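Local coordinates for protein acetone carboxylase alpha subunit (Xanthobacter autotrophicus Py2, PDB 5M45) that forms the manganese-holding alpha subunit of a multi-subunit enzyme and belongs to the hydantoinase B/oxoprolinase family, at residues Thr202-Gly207 with Arg214-Glu219; Gly113-Ala118 with Gly171-Val176; Asp210-Asp215 with Leu232-Arg237; Ile146-Val149 with Ile154-Ile157. All coordinates share one frame; numbering follows the deposited sequence.

All four contacts gather on one antiparallel sheet and the helices that flank it. Interactions 2 and 4 practically coincide, with centres about 4 Å apart, because strands 165-175 and 153-162 are sheet neighbours: Gly-172 O lies 2.9 Å from Thr-156 N. They are the two nearest the manganese ion, which His-175 binds, and helix 111-124 of interaction 2 also borders the AE4 pocket. Interactions 1 and 3, about 9 Å apart between centres, share Arg-214 and Asp-215 and lie against the second subunit. Arg-237 connects the two halves, its NH1 2.9 Å from Thr-174 OG1 and its NE 2.9 Å from Thr-156 OG1.

Interaction 1 of 4, residues Thr202-Gly207 with Arg214-Glu219; sequences TCRKVG and RDWLHE
Helix 214-222 packs across strand 204-208 through Val-206 on Trp-216 and a salt bridge from Arg-204 to Glu-219, a buried helix-on-sheet contact near one edge of the antiparallel sheet. The segment axes run almost at right angles (102°) and approach to 8.0 Å. Where the strand meets strand 138-141 it carries a classic beta bulge, Val-206 and Gly-207 both facing Ile-138. Val-206 lays its CG1 over the indole in a CH-pi contact, the methyl 3.6 Å from the centroid of the six-membered ring of Trp-216. The CE3 edge of the indole meets Arg-204: Trp-216 CE3 sits over one face of the guanidinium, whose plane is turned 74° from the ring. Arg-204 gets there with a fully extended chain, chi1 178°, and its NH1 donates to Glu-219 OE1 at 3.1 Å. That oxygen lies in the guanidinium plane but is met from above the plane of its own carboxylate, and it is also hydrogen-bonded to Tyr-199 OH. The indole NE1 is taken up by Glu-234. Asp-215 faces the second subunit, where OD2 accepts from the backbone N of Lys-205 of that chain. A water completes the buried polar cluster: it accepts from Arg-204 NH2 at 2.9 Å and donates weakly to Asp-215 O and to Glu-219 OE2, the latter at 2.8 Å.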
loop_
_atom_site.group_PDB
_atom_site.type_symbol
_atom_site.label_atom_id
_atom_site.label_comp_id
_atom_site.label_asym_id
_atom_site.label_seq_id
_atom_site.Cartn_x
_atom_site.Cartn_y
_atom_site.Cartn_z
ATOM N N THR A 202 5.023 -5.471 7.465
ATOM C CA THR A 202 5.016 -6.656 8.345
ATOM C C THR A 202 6.428 -7.084 8.770
ATOM O O THR A 202 7.085 -7.818 8.043
ATOM C CB THR A 202 4.262 -7.840 7.691
ATOM O OG1 THR A 202 2.928 -7.456 7.363
ATOM C CG2 THR A 202 4.210 -9.068 8.634
ATOM N N CYS A 203 6.881 -6.610 9.931
ATOM C CA CYS A 203 8.209 -6.963 10.495
ATOM C C CYS A 203 9.342 -6.977 9.426
ATOM O O CYS A 203 10.150 -7.919 9.319
ATOM C CB CYS A 203 8.098 -8.295 11.255
ATOM S SG CYS A 203 7.099 -8.200 12.773
ATOM N N ARG A 204 9.420 -5.874 8.673
ATOM C CA ARG A 204 10.372 -5.772 7.557
ATOM C C ARG A 204 11.777 -5.440 8.064
ATOM O O ARG A 204 11.948 -4.576 8.921
ATOM C CB ARG A 204 9.878 -4.715 6.586
ATOM C CG ARG A 204 10.794 -4.451 5.375
ATOM C CD ARG A 204 10.143 -3.561 4.337
ATOM N NE ARG A 204 11.088 -3.229 3.278
ATOM C CZ ARG A 204 10.787 -2.518 2.174
ATOM N NH1 ARG A 204 9.553 -2.082 1.952
ATOM N NH2 ARG A 204 11.733 -2.252 1.282
ATOM N N LYS A 205 12.798 -6.118 7.535
ATOM C CA LYS A 205 14.177 -5.691 7.800
ATOM C C LYS A 205 14.491 -4.496 6.870
ATOM O O LYS A 205 14.623 -4.662 5.657
ATOM C CB LYS A 205 15.211 -6.825 7.601
ATOM C CG LYS A 205 16.613 -6.438 8.111
ATOM C CD LYS A 205 17.712 -7.458 7.882
ATOM C CE LYS A 205 17.356 -8.781 8.535
ATOM N NZ LYS A 205 18.501 -9.724 8.635
ATOM N N VAL A 206 14.587 -3.304 7.457
ATOM C CA VAL A 206 14.773 -2.049 6.718
ATOM C C VAL A 206 16.209 -1.485 6.805
ATOM O O VAL A 206 16.508 -0.459 6.164
ATOM C CB VAL A 206 13.786 -0.968 7.173
ATOM C CG1 VAL A 206 12.343 -1.433 6.873
ATOM C CG2 VAL A 206 13.962 -0.548 8.642
ATOM N N GLY A 207 17.083 -2.165 7.536
ATOM C CA GLY A 207 18.476 -1.775 7.643
ATOM C C GLY A 207 19.355 -2.842 8.263
ATOM O O GLY A 207 18.877 -3.799 8.916
ATOM N N ARG A 214 18.364 1.989 1.055
ATOM C CA ARG A 214 17.845 3.022 0.160
ATOM C C ARG A 214 16.501 2.630 -0.520
ATOM O O ARG A 214 15.650 3.508 -0.722
ATOM C CB ARG A 214 18.872 3.377 -0.914
ATOM C CG ARG A 214 18.599 4.704 -1.594
ATOM C CD ARG A 214 19.434 4.954 -2.825
ATOM N NE ARG A 214 20.873 4.745 -2.672
ATOM C CZ ARG A 214 21.765 5.631 -2.249
ATOM N NH1 ARG A 214 23.062 5.293 -2.222
ATOM N NH2 ARG A 214 21.412 6.838 -1.822
ATOM N N ASP A 215 16.317 1.349 -0.879
ATOM C CA ASP A 215 15.050 0.907 -1.489
ATOM C C ASP A 215 13.873 1.139 -0.540
ATOM O O ASP A 215 12.811 1.622 -0.984
ATOM C CB ASP A 215 15.073 -0.555 -2.023
ATOM C CG ASP A 215 15.582 -1.584 -1.000
ATOM O OD1 ASP A 215 16.401 -1.236 -0.136
ATOM O OD2 ASP A 215 15.147 -2.772 -1.074
ATOM N N TRP A 216 14.064 0.838 0.757
ATOM C CA TRP A 216 13.085 1.166 1.801
ATOM C C TRP A 216 12.809 2.673 1.895
ATOM O O TRP A 216 11.645 3.112 1.950
ATOM C CB TRP A 216 13.543 0.638 3.173
ATOM C CG TRP A 216 12.938 1.336 4.372
ATOM C CD1 TRP A 216 13.558 2.251 5.177
ATOM C CD2 TRP A 216 11.598 1.217 4.851
ATOM N NE1 TRP A 216 12.689 2.694 6.150
ATOM C CE2 TRP A 216 11.476 2.069 5.981
ATOM C CE3 TRP A 216 10.485 0.456 4.455
ATOM C CZ2 TRP A 216 10.279 2.178 6.730
ATOM C CZ3 TRP A 216 9.271 0.592 5.191
ATOM C CH2 TRP A 216 9.196 1.422 6.319
ATOM N N LEU A 217 13.879 3.465 1.914
ATOM C CA LEU A 217 13.760 4.928 2.039
ATOM C C LEU A 217 12.937 5.539 0.894
ATOM O O LEU A 217 11.959 6.264 1.151
ATOM C CB LEU A 217 15.152 5.598 2.165
ATOM C CG LEU A 217 15.968 5.307 3.427
ATOM C CD1 LEU A 217 17.418 5.767 3.294
ATOM C CD2 LEU A 217 15.332 5.922 4.691
ATOM N N HIS A 218 13.289 5.193 -0.354
ATOM C CA HIS A 218 12.596 5.737 -1.526
ATOM C C HIS A 218 11.103 5.313 -1.580
ATOM O O HIS A 218 10.219 6.122 -1.865
ATOM C CB HIS A 218 13.316 5.388 -2.838
ATOM C CG HIS A 218 14.578 6.178 -3.101
ATOM N ND1 HIS A 218 14.927 6.613 -4.363
ATOM C CD2 HIS A 218 15.533 6.661 -2.267
ATOM C CE1 HIS A 218 16.052 7.304 -4.302
ATOM N NE2 HIS A 218 16.427 7.366 -3.042
ATOM N N GLU A 219 10.838 4.046 -1.265
ATOM C CA GLU A 219 9.474 3.519 -1.323
ATOM C C GLU A 219 8.563 4.109 -0.271
ATOM O O GLU A 219 7.480 4.660 -0.588
ATOM C CB GLU A 219 9.502 1.990 -1.215
ATOM C CG GLU A 219 8.164 1.323 -1.440
ATOM C CD GLU A 219 8.243 -0.196 -1.184
ATOM O OE1 GLU A 219 7.810 -0.556 -0.071
ATOM O OE2 GLU A 219 8.723 -1.002 -2.049
HETATM O O HOH W 1 11.447 -0.961 -1.250
#

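Interaction 2 of 4, residues Gly113-Ala118 with Gly171-Val176; sequences GTMGAA and GGVTHV. With MN (manganese (II) ion), chain M; AE4 (3,6,9,12,15-pentaoxaheptadecan-1-ol), chain P.
Met-115 leans out of helix 111-124 and lays its thioether on the backbone of strand 165-175. CG stands beside the backbone N (chi1 -69°) and the bend at chi3 turns the methyl across the strand. SD rests against the peptide joining two glycines, 3.6 Å from both Gly-171 C and Gly-172 N, while CE lies 3.7 Å from Gly-171 O. Lacking a side chain, Gly-171 lets the sulfur come directly onto the main chain; two residues on, Val-173 offers its CB at 4.1 Å from SD. His-155 of the adjoining strand also touches Met-115. Helix and strand segments cross at 128° with their axes 9.1 Å apart. The far side of the helix belongs to the AE4 pocket: AE4 O19 makes a weak hydrogen bond to Gly-113 O at 3.4 Å and lies close to Gly-116 and Ala-117. At the C-terminal end of the strand, His-175 ND1 binds the manganese ion at 2.3 Å, with His-150 and Asp-153 as further ligands, and its NE2 is bonded to Ser-186. The contact between the two segments is thus apolar and van der Waals, one thioether against bare backbone, with the metal bond and the AE4 contact at separate places on strand and helix.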
loop_
_atom_site.group_PDB
_atom_site.type_symbol
_atom_site.label_atom_id
_atom_site.label_comp_id
_atom_site.label_asym_id
_atom_site.label_seq_id
_atom_site.Cartn_x
_atom_site.Cartn_y
_atom_site.Cartn_z
ATOM N N GLY A 113 2.598 -3.647 24.706
ATOM C CA GLY A 113 1.998 -4.894 24.228
ATOM C C GLY A 113 2.100 -5.131 22.737
ATOM O O GLY A 113 2.437 -6.235 22.320
ATOM N N THR A 114 1.815 -4.110 21.905
ATOM C CA THR A 114 1.853 -4.298 20.420
ATOM C C THR A 114 3.261 -4.641 19.905
ATOM O O THR A 114 3.422 -5.549 19.088
ATOM C CB THR A 114 1.312 -3.106 19.629
ATOM O OG1 THR A 114 2.182 -1.989 19.810
ATOM C CG2 THR A 114 -0.070 -2.728 20.079
ATOM N N MET A 115 4.287 -3.970 20.395
ATOM C CA MET A 115 5.685 -4.208 19.914
ATOM C C MET A 115 6.203 -5.579 20.412
ATOM O O MET A 115 6.905 -6.291 19.673
ATOM C CB MET A 115 6.633 -3.070 20.315
ATOM C CG MET A 115 6.356 -1.757 19.578
ATOM S SD MET A 115 7.505 -0.371 19.912
ATOM C CE MET A 115 7.266 -0.059 21.637
ATOM N N GLY A 116 5.818 -5.969 21.632
ATOM C CA GLY A 116 6.140 -7.320 22.114
ATOM C C GLY A 116 5.470 -8.425 21.296
ATOM O O GLY A 116 6.092 -9.474 20.995
ATOM N N ALA A 117 4.202 -8.201 20.929
ATOM C CA ALA A 117 3.494 -9.146 20.079
ATOM C C ALA A 117 4.113 -9.238 18.666
ATOM O O ALA A 117 4.098 -10.300 18.071
ATOM C CB ALA A 117 2.006 -8.814 20.024
ATOM N N ALA A 118 4.658 -8.146 18.148
ATOM C CA ALA A 118 5.383 -8.179 16.870
ATOM C C ALA A 118 6.686 -8.999 16.986
ATOM O O ALA A 118 6.997 -9.795 16.088
ATOM C CB ALA A 118 5.683 -6.784 16.347
ATOM N N GLY A 171 12.189 -1.552 21.509
ATOM C CA GLY A 171 11.182 -1.032 20.576
ATOM C C GLY A 171 10.918 0.441 20.804
ATOM O O GLY A 171 10.868 0.888 21.963
ATOM N N GLY A 172 10.757 1.186 19.709
ATOM C CA GLY A 172 10.327 2.589 19.751
ATOM C C GLY A 172 9.185 2.859 18.787
ATOM O O GLY A 172 9.202 2.373 17.644
ATOM N N VAL A 173 8.163 3.577 19.253
ATOM C CA VAL A 173 6.963 3.897 18.457
ATOM C C VAL A 173 6.734 5.398 18.395
ATOM O O VAL A 173 6.951 6.097 19.404
ATOM C CB VAL A 173 5.713 3.170 18.983
ATOM C CG1 VAL A 173 5.426 3.534 20.448
ATOM C CG2 VAL A 173 4.473 3.466 18.122
ATOM N N THR A 174 6.320 5.896 17.224
ATOM C CA THR A 174 5.787 7.263 17.074
ATOM C C THR A 174 4.452 7.204 16.320
ATOM O O THR A 174 4.330 6.477 15.316
ATOM C CB THR A 174 6.688 8.197 16.236
ATOM O OG1 THR A 174 6.949 7.592 14.965
ATOM C CG2 THR A 174 8.010 8.487 16.914
ATOM N N HIS A 175 3.470 7.970 16.771
ATOM C CA HIS A 175 2.277 8.233 15.952
ATOM C C HIS A 175 2.633 9.227 14.838
ATOM O O HIS A 175 2.979 10.366 15.144
ATOM C CB HIS A 175 1.119 8.810 16.785
ATOM C CG HIS A 175 -0.073 9.170 15.942
ATOM N ND1 HIS A 175 -1.194 8.380 15.846
ATOM C CD2 HIS A 175 -0.256 10.188 15.060
ATOM C CE1 HIS A 175 -2.031 8.906 14.962
ATOM N NE2 HIS A 175 -1.490 10.007 14.478
ATOM N N VAL A 176 2.561 8.791 13.573
ATOM C CA VAL A 176 2.857 9.681 12.399
ATOM C C VAL A 176 1.569 10.313 11.858
ATOM O O VAL A 176 0.452 9.785 12.082
ATOM C CB VAL A 176 3.623 8.962 11.269
ATOM C CG1 VAL A 176 4.892 8.308 11.825
ATOM C CG2 VAL A 176 2.750 7.901 10.547
HETATM MN MN MN M . -1.626 6.349 16.845
HETATM C C2 AE4 P . -4.441 -20.152 30.935
HETATM C C3 AE4 P . -3.225 -20.378 30.039
HETATM O O4 AE4 P . -2.095 -19.697 30.593
HETATM C C5 AE4 P . -0.810 -20.157 30.145
HETATM C C6 AE4 P . 0.217 -19.020 30.195
HETATM O O7 AE4 P . 0.599 -18.563 28.888
HETATM C C8 AE4 P . -0.439 -17.817 28.234
HETATM C C9 AE4 P . 0.017 -17.448 26.833
HETATM C C11 AE4 P . -0.313 -15.073 26.611
HETATM O O10 AE4 P . 0.595 -16.142 26.863
HETATM C C12 AE4 P . -0.077 -13.975 27.633
HETATM O O13 AE4 P . 0.965 -13.099 27.199
HETATM C C14 AE4 P . 0.840 -11.801 27.765
HETATM C C15 AE4 P . 2.075 -10.970 27.437
HETATM O O16 AE4 P . 2.023 -10.613 26.056
HETATM C C17 AE4 P . 1.527 -9.304 25.801
HETATM C C18 AE4 P . 1.715 -9.022 24.316
HETATM O O19 AE4 P . 3.113 -9.156 23.967
#

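Interaction 3 of 4, residues Asp210-Asp215 with Leu232-Arg237; sequences DTLFRD and LDERTR
Strand 211-212, an edge strand of the seven-stranded antiparallel sheet, lies beside helix 227-255, the nearest alpha carbons, Leu-212 and Arg-235, 10.3 Å apart. Past the strand the chain turns at Phe-213, the N-cap position of helix 214-222. Side chains therefore make the contact, and Leu-212 does so by meeting two neighbouring residues of the helix. Its CD1 lies nearly evenly against the carboxylate of Glu-234, 3.7 Å from CD and 3.8 Å from OE1. The two chains approach from opposite directions, Glu-234 extended with its CG anti to the backbone N (chi1 173°). One water bridges Leu-212 N and Arg-235 NH2, 3.1 Å from each. Both charged groups have polar partners beyond Leu-212: Glu-234 OE2 accepts from the indole of Trp-216, while Arg-235 forms a salt bridge and a backbone bond to the chain of another protein. Leu-212 also packs on Val-206 and Ile-238. The edge strand, the helix and a subunit interface thus meet here. The methyl that touches Glu-234, Leu-212 CD1, also sits over one face of the Arg-235 guanidinium, toward the rim and 4.0 Å from NH2.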
loop_
_atom_site.group_PDB
_atom_site.type_symbol
_atom_site.label_atom_id
_atom_site.label_comp_id
_atom_site.label_asym_id
_atom_site.label_seq_id
_atom_site.Cartn_x
_atom_site.Cartn_y
_atom_site.Cartn_z
ATOM N N ASP A 210 23.485 -0.822 11.188
ATOM C CA ASP A 210 22.998 0.471 11.699
ATOM C C ASP A 210 22.630 1.477 10.604
ATOM O O ASP A 210 22.524 2.676 10.875
ATOM C CB ASP A 210 23.999 1.083 12.737
ATOM C CG ASP A 210 23.971 0.356 14.103
ATOM O OD1 ASP A 210 23.133 -0.547 14.356
ATOM O OD2 ASP A 210 24.815 0.707 14.967
ATOM N N THR A 211 22.391 0.994 9.386
ATOM C CA THR A 211 22.227 1.855 8.214
ATOM C C THR A 211 20.944 1.467 7.473
ATOM O O THR A 211 20.782 0.288 7.106
ATOM C CB THR A 211 23.412 1.727 7.254
ATOM O OG1 THR A 211 24.618 1.942 7.977
ATOM C CG2 THR A 211 23.344 2.773 6.136
ATOM N N LEU A 212 20.052 2.449 7.246
ATOM C CA LEU A 212 18.811 2.184 6.512
ATOM C C LEU A 212 19.027 1.897 5.006
ATOM O O LEU A 212 19.860 2.537 4.351
ATOM C CB LEU A 212 17.822 3.351 6.704
ATOM C CG LEU A 212 17.301 3.502 8.142
ATOM C CD1 LEU A 212 16.555 4.798 8.259
ATOM C CD2 LEU A 212 16.367 2.388 8.553
ATOM N N PHE A 213 18.286 0.951 4.470
ATOM C CA PHE A 213 18.420 0.586 3.048
ATOM C C PHE A 213 17.724 1.639 2.166
ATOM O O PHE A 213 16.596 2.058 2.448
ATOM C CB PHE A 213 17.776 -0.784 2.737
ATOM C CG PHE A 213 18.326 -1.962 3.510
ATOM C CD1 PHE A 213 19.679 -2.139 3.702
ATOM C CD2 PHE A 213 17.465 -2.959 3.978
ATOM C CE1 PHE A 213 20.178 -3.273 4.379
ATOM C CE2 PHE A 213 17.953 -4.077 4.661
ATOM C CZ PHE A 213 19.321 -4.227 4.864
ATOM N N ARG A 214 18.364 1.989 1.055
ATOM C CA ARG A 214 17.845 3.022 0.160
ATOM C C ARG A 214 16.501 2.630 -0.520
ATOM O O ARG A 214 15.650 3.508 -0.722
ATOM C CB ARG A 214 18.872 3.377 -0.914
ATOM C CG ARG A 214 18.599 4.704 -1.594
ATOM C CD ARG A 214 19.434 4.954 -2.825
ATOM N NE ARG A 214 20.873 4.745 -2.672
ATOM C CZ ARG A 214 21.765 5.631 -2.249
ATOM N NH1 ARG A 214 23.062 5.293 -2.222
ATOM N NH2 ARG A 214 21.412 6.838 -1.822
ATOM N N ASP A 215 16.317 1.349 -0.879
ATOM C CA ASP A 215 15.050 0.907 -1.489
ATOM C C ASP A 215 13.873 1.139 -0.540
ATOM O O ASP A 215 12.811 1.622 -0.984
ATOM C CB ASP A 215 15.073 -0.555 -2.023
ATOM C CG ASP A 215 15.582 -1.584 -1.000
ATOM O OD1 ASP A 215 16.401 -1.236 -0.136
ATOM O OD2 ASP A 215 15.147 -2.772 -1.074
ATOM N N LEU A 232 11.524 12.540 9.767
ATOM C CA LEU A 232 12.041 12.922 11.068
ATOM C C LEU A 232 11.458 12.056 12.224
ATOM O O LEU A 232 12.138 11.850 13.247
ATOM C CB LEU A 232 11.915 14.438 11.312
ATOM C CG LEU A 232 12.873 15.272 10.435
ATOM C CD1 LEU A 232 12.468 16.733 10.341
ATOM C CD2 LEU A 232 14.311 15.163 10.915
ATOM N N ASP A 233 10.222 11.552 12.081
ATOM C CA ASP A 233 9.677 10.576 13.042
ATOM C C ASP A 233 10.497 9.265 13.035
ATOM O O ASP A 233 10.744 8.659 14.092
ATOM C CB ASP A 233 8.164 10.309 12.807
ATOM C CG ASP A 233 7.272 11.510 13.228
ATOM O OD1 ASP A 233 7.733 12.422 13.978
ATOM O OD2 ASP A 233 6.072 11.567 12.815
ATOM N N GLU A 234 10.966 8.855 11.856
ATOM C CA GLU A 234 11.812 7.686 11.759
ATOM C C GLU A 234 13.178 7.874 12.460
ATOM O O GLU A 234 13.640 6.983 13.183
ATOM C CB GLU A 234 11.973 7.231 10.295
ATOM C CG GLU A 234 12.983 6.098 10.072
ATOM C CD GLU A 234 12.902 5.512 8.666
ATOM O OE1 GLU A 234 13.052 6.286 7.686
ATOM O OE2 GLU A 234 12.687 4.277 8.559
ATOM N N ARG A 235 13.822 9.019 12.234
ATOM C CA ARG A 235 15.090 9.318 12.913
ATOM C C ARG A 235 14.905 9.394 14.441
ATOM O O ARG A 235 15.788 8.937 15.178
ATOM C CB ARG A 235 15.757 10.592 12.359
ATOM C CG ARG A 235 16.070 10.515 10.853
ATOM C CD ARG A 235 17.092 9.399 10.522
ATOM N NE ARG A 235 17.347 9.289 9.117
ATOM C CZ ARG A 235 18.269 8.486 8.565
ATOM N NH1 ARG A 235 18.428 8.440 7.249
ATOM N NH2 ARG A 235 19.049 7.698 9.294
ATOM N N THR A 236 13.760 9.934 14.895
ATOM C CA THR A 236 13.359 9.916 16.303
ATOM C C THR A 236 13.344 8.505 16.911
ATOM O O THR A 236 13.900 8.282 17.995
ATOM C CB THR A 236 11.929 10.553 16.487
ATOM O OG1 THR A 236 11.990 11.944 16.095
ATOM C CG2 THR A 236 11.453 10.463 17.904
ATOM N N ARG A 237 12.729 7.554 16.210
ATOM C CA ARG A 237 12.639 6.178 16.717
ATOM C C ARG A 237 14.035 5.498 16.770
ATOM O O ARG A 237 14.382 4.840 17.768
ATOM C CB ARG A 237 11.693 5.311 15.872
ATOM C CG ARG A 237 10.228 5.739 15.883
ATOM C CD ARG A 237 9.310 4.769 15.129
ATOM N NE ARG A 237 9.700 4.555 13.728
ATOM C CZ ARG A 237 9.294 5.282 12.693
ATOM N NH1 ARG A 237 8.470 6.313 12.829
ATOM N NH2 ARG A 237 9.723 4.972 11.473
HETATM O O HOH W 2 20.613 5.388 7.955
#

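Interaction 4 of 4, residues Ile146-Val149 with Ile154-Ile157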
loop_
_atom_site.group_PDB
_atom_site.type_symbol
_atom_site.label_atom_id
_atom_site.label_comp_id
_atom_site.label_asym_id
_atom_site.label_seq_id
_atom_site.Cartn_x
_atom_site.Cartn_y
_atom_site.Cartn_z
ATOM N N ILE A 146 -1.219 -8.551 13.031
ATOM C CA ILE A 146 -0.431 -9.221 14.059
ATOM C C ILE A 146 -0.447 -8.465 15.407
ATOM O O ILE A 146 0.313 -8.822 16.316
ATOM C CB ILE A 146 1.018 -9.508 13.591
ATOM C CG1 ILE A 146 1.846 -8.244 13.456
ATOM C CG2 ILE A 146 1.008 -10.261 12.252
ATOM C CD1 ILE A 146 3.292 -8.501 13.110
ATOM N N GLY A 147 -1.334 -7.460 15.534
ATOM C CA GLY A 147 -1.634 -6.876 16.830
ATOM C C GLY A 147 -1.607 -5.376 17.034
ATOM O O GLY A 147 -2.073 -4.913 18.100
ATOM N N ASN A 148 -1.119 -4.604 16.069
ATOM C CA ASN A 148 -0.993 -3.148 16.227
ATOM C C ASN A 148 -2.375 -2.409 16.281
ATOM O O ASN A 148 -3.370 -2.919 15.764
ATOM C CB ASN A 148 -0.154 -2.537 15.083
ATOM C CG ASN A 148 0.448 -1.156 15.435
ATOM O OD1 ASN A 148 0.563 -0.781 16.612
ATOM N ND2 ASN A 148 0.864 -0.412 14.395
ATOM N N VAL A 149 -2.381 -1.197 16.850
ATOM C CA VAL A 149 -3.579 -0.380 16.947
ATOM C C VAL A 149 -4.077 0.055 15.568
ATOM O O VAL A 149 -5.251 -0.172 15.214
ATOM C CB VAL A 149 -3.305 0.874 17.818
ATOM C CG1 VAL A 149 -4.526 1.796 17.789
ATOM C CG2 VAL A 149 -2.947 0.488 19.237
ATOM N N ILE A 154 3.905 3.651 14.003
ATOM C CA ILE A 154 5.011 2.939 13.392
ATOM C C ILE A 154 6.029 2.492 14.454
ATOM O O ILE A 154 6.480 3.323 15.286
ATOM C CB ILE A 154 5.758 3.827 12.356
ATOM C CG1 ILE A 154 4.779 4.471 11.341
ATOM C CG2 ILE A 154 6.853 3.028 11.671
ATOM C CD1 ILE A 154 4.066 3.487 10.446
ATOM N N HIS A 155 6.384 1.208 14.412
ATOM C CA HIS A 155 7.412 0.621 15.291
ATOM C C HIS A 155 8.785 0.486 14.583
ATOM O O HIS A 155 8.832 0.047 13.429
ATOM C CB HIS A 155 7.056 -0.801 15.777
ATOM C CG HIS A 155 5.639 -0.987 16.205
ATOM N ND1 HIS A 155 5.015 -2.218 16.150
ATOM C CD2 HIS A 155 4.735 -0.127 16.734
ATOM C CE1 HIS A 155 3.774 -2.101 16.615
ATOM N NE2 HIS A 155 3.582 -0.836 16.966
ATOM N N THR A 156 9.864 0.818 15.312
ATOM C CA THR A 156 11.241 0.458 14.965
ATOM C C THR A 156 11.727 -0.468 16.093
ATOM O O THR A 156 11.601 -0.139 17.275
ATOM C CB THR A 156 12.159 1.687 14.842
ATOM O OG1 THR A 156 11.721 2.537 13.777
ATOM C CG2 THR A 156 13.629 1.265 14.570
ATOM N N ILE A 157 12.197 -1.659 15.719
ATOM C CA ILE A 157 12.620 -2.722 16.657
ATOM C C ILE A 157 14.092 -3.159 16.338
ATOM O O ILE A 157 14.421 -3.485 15.198
ATOM C CB ILE A 157 11.643 -3.920 16.576
ATOM C CG1 ILE A 157 10.219 -3.533 17.026
ATOM C CG2 ILE A 157 12.134 -5.070 17.449
ATOM C CD1 ILE A 157 9.158 -4.510 16.508
#
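With CG anti to the backbone N (chi1 -159°), Asn-148 extends its amide from the loop after strand 138-141 toward strand 153-162, where His-155 swings its ring to meet it, CG beside its own backbone N. The two side chains come from opposite directions. His-155 NE2 donates to Asn-148 OD1 at 3.0 Å, a weak bond because it is sharply bent, with an N-H...O angle of 129°. OD1 lies at the ring edge, near the ring plane, whereas the amide is turned 64° from that plane; CE1 of His-155 is also near, 3.5 Å from OD1. The other end of the amide is held more firmly: Asn-148 ND2 donates to the carbonyl oxygens of Asp-153 and Asn-142. These two bonds fix the rotation of the amide and direct its oxygen at the imidazole. The histidine also touches His-111, Thr-114 and Met-115 of helix 111-124, and its backbone pairs with Asn-141 in the sheet. Asp-153 is itself a manganese ligand, and the side chain of Asn-148 comes within about 7 Å of the ion. The loop carrying His-150 is thus tied to the strand by a buried amide that uses both its ends, consistent with Asn-148 being a second-shell residue that positions the backbone at Asp-153; the bent His-155 bond is the weaker tie.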